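Local coordinates for putative aspartyl-tRNA synthetase (Leishmania major, PDB 6OD8), which probably joins L-aspartate to its cognate tRNA(Asp) at the expense of ATP, as a class II aminoacyl-tRNA synthetase, at the interface of chains A and B. Residues are numbered along the deposited sequence; one frame, centred on the assembly and turned at random. Chains: chain A/B, Putative aspartyl-tRNA synthetase.

The interface of chains A and B. Residues chain A 320, 322, 324, 461, 471, 487; chain B 63-66.
B:Ser65 sets its hydroxyl between the backbone of A:Tyr324 and the side-chain amide of A:Gln487, a small example of how an N-terminal loop can be clasped by the partner's catalytic domain in a class II synthetase of the aspartyl type. Members of this family typically work as dimers. The hydroxyl is gripped from two directions: OG of B:Ser65 accepts from the backbone N of A:Tyr324 at 2.8 Å and donates to OE1 of A:Gln487, also at 2.8 Å. It meets that amide oxygen from above the carbonyl plane, 46° out of it. A:Gln487, on strand 480-487, has CG anti to the backbone N (chi1 -180°) and an extended chain, which delivers both ends of the amide to the loop. NE2 donates to the backbone O of B:Val63 at 2.8 Å, so one amide holds a side-chain hydroxyl and a main-chain carbonyl, and its flip is probably restrained. ND2 of A:Asn471 adds weak bonds to OE1 of A:Gln487 and the backbone O of B:Gln64, while a water joins its OD1 to the backbone O of B:Ser65. CG1 of B:Val63, anti to its backbone N, lies 3.7 Å from the backbone O of A:Glu322. That oxygen also takes a weak bond from the backbone N of B:Ser65, and another water links it to the N of B:Thr66. CB of B:Ser65 lies in plane at the edge of the A:Tyr324 ring. The side chains of A:Met461 and B:Gln64 cross at about a right angle.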
loop_
_atom_site.group_PDB
_atom_site.type_symbol
_atom_site.label_atom_id
_atom_site.label_comp_id
_atom_site.label_asym_id
_atom_site.label_seq_id
_atom_site.Cartn_x
_atom_site.Cartn_y
_atom_site.Cartn_z
ATOM N N ILE A 320 -10.175 -21.193 -0.925
ATOM C CA ILE A 320 -9.874 -22.331 -0.070
ATOM C C ILE A 320 -10.202 -23.612 -0.821
ATOM O O ILE A 320 -11.166 -23.667 -1.591
ATOM C CB ILE A 320 -10.610 -22.278 1.282
ATOM C CG1 ILE A 320 -12.110 -22.329 1.107
ATOM C CG2 ILE A 320 -10.266 -21.007 2.031
ATOM C CD1 ILE A 320 -12.809 -22.680 2.409
ATOM N N GLU A 322 -10.596 -26.678 0.920
ATOM C CA GLU A 322 -11.496 -27.483 1.739
ATOM C C GLU A 322 -12.002 -26.760 2.974
ATOM O O GLU A 322 -13.131 -27.011 3.395
ATOM C CB GLU A 322 -10.789 -28.786 2.201
ATOM C CG GLU A 322 -10.361 -29.732 1.099
ATOM C CD GLU A 322 -9.600 -30.933 1.635
ATOM O OE1 GLU A 322 -10.047 -31.533 2.638
ATOM O OE2 GLU A 322 -8.561 -31.284 1.044
ATOM N N TYR A 324 -11.643 -23.419 6.114
ATOM C CA TYR A 324 -11.157 -22.105 6.499
ATOM C C TYR A 324 -9.887 -22.160 7.333
ATOM O O TYR A 324 -9.256 -21.113 7.500
ATOM C CB TYR A 324 -12.237 -21.323 7.258
ATOM C CG TYR A 324 -12.461 -21.779 8.681
ATOM C CD1 TYR A 324 -11.846 -21.120 9.746
ATOM C CD2 TYR A 324 -13.303 -22.855 8.968
ATOM C CE1 TYR A 324 -12.051 -21.517 11.051
ATOM C CE2 TYR A 324 -13.515 -23.259 10.266
ATOM C CZ TYR A 324 -12.894 -22.593 11.304
ATOM O OH TYR A 324 -13.120 -22.998 12.603
ATOM N N MET A 461 -19.894 -18.267 6.578
ATOM C CA MET A 461 -20.382 -19.640 6.426
ATOM C C MET A 461 -20.617 -20.290 7.784
ATOM O O MET A 461 -19.745 -20.252 8.656
ATOM C CB MET A 461 -19.381 -20.478 5.618
ATOM C CG MET A 461 -19.851 -21.923 5.319
ATOM S SD MET A 461 -21.113 -22.008 4.045
ATOM C CE MET A 461 -20.071 -21.853 2.561
ATOM N N ASN A 471 -17.826 -20.989 10.605
ATOM C CA ASN A 471 -16.472 -21.291 10.164
ATOM C C ASN A 471 -15.656 -20.004 10.226
ATOM O O ASN A 471 -15.303 -19.414 9.208
ATOM C CB ASN A 471 -16.500 -21.842 8.745
ATOM C CG ASN A 471 -17.166 -23.189 8.658
ATOM O OD1 ASN A 471 -17.220 -23.917 9.645
ATOM N ND2 ASN A 471 -17.665 -23.538 7.467
ATOM N N GLN A 487 -14.451 -18.396 6.527
ATOM C CA GLN A 487 -14.981 -18.799 5.233
ATOM C C GLN A 487 -16.236 -17.992 4.912
ATOM O O GLN A 487 -17.133 -17.838 5.759
ATOM C CB GLN A 487 -15.314 -20.301 5.224
ATOM C CG GLN A 487 -15.864 -20.757 3.874
ATOM C CD GLN A 487 -16.261 -22.239 3.822
ATOM O OE1 GLN A 487 -16.264 -22.946 4.837
ATOM N NE2 GLN A 487 -16.574 -22.718 2.621
ATOM N N VAL B 63 -18.750 -26.869 -0.391
ATOM C CA VAL B 63 -17.519 -26.839 0.389
ATOM C C VAL B 63 -17.773 -26.057 1.668
ATOM O O VAL B 63 -18.074 -24.858 1.626
ATOM C CB VAL B 63 -16.380 -26.221 -0.434
ATOM C CG1 VAL B 63 -15.137 -26.054 0.445
ATOM C CG2 VAL B 63 -16.098 -27.085 -1.647
ATOM N N GLN B 64 -17.685 -26.742 2.820
ATOM C CA GLN B 64 -18.169 -26.129 4.052
ATOM C C GLN B 64 -17.239 -26.413 5.230
ATOM O O GLN B 64 -17.700 -26.504 6.374
ATOM C CB GLN B 64 -19.601 -26.607 4.356
ATOM C CG GLN B 64 -20.387 -25.716 5.299
ATOM C CD GLN B 64 -21.851 -26.069 5.342
ATOM O OE1 GLN B 64 -22.307 -26.966 4.628
ATOM N NE2 GLN B 64 -22.603 -25.369 6.189
ATOM N N SER B 65 -15.932 -26.561 4.972
ATOM C CA SER B 65 -14.932 -26.783 6.029
ATOM C C SER B 65 -15.292 -27.993 6.893
ATOM O O SER B 65 -15.299 -27.928 8.122
ATOM C CB SER B 65 -14.766 -25.541 6.910
ATOM O OG SER B 65 -14.302 -24.443 6.173
ATOM N N THR B 66 -15.612 -29.101 6.245
ATOM C CA THR B 66 -15.827 -30.353 6.950
ATOM C C THR B 66 -14.597 -31.243 6.924
ATOM O O THR B 66 -14.533 -32.195 7.695
ATOM C CB THR B 66 -17.012 -31.102 6.342
ATOM O OG1 THR B 66 -16.736 -31.378 4.962
ATOM C CG2 THR B 66 -18.278 -30.265 6.448
HETATM O O HOH W 1 -14.514 -29.378 3.440
HETATM O O HOH W 2 -15.944 -26.336 10.438
#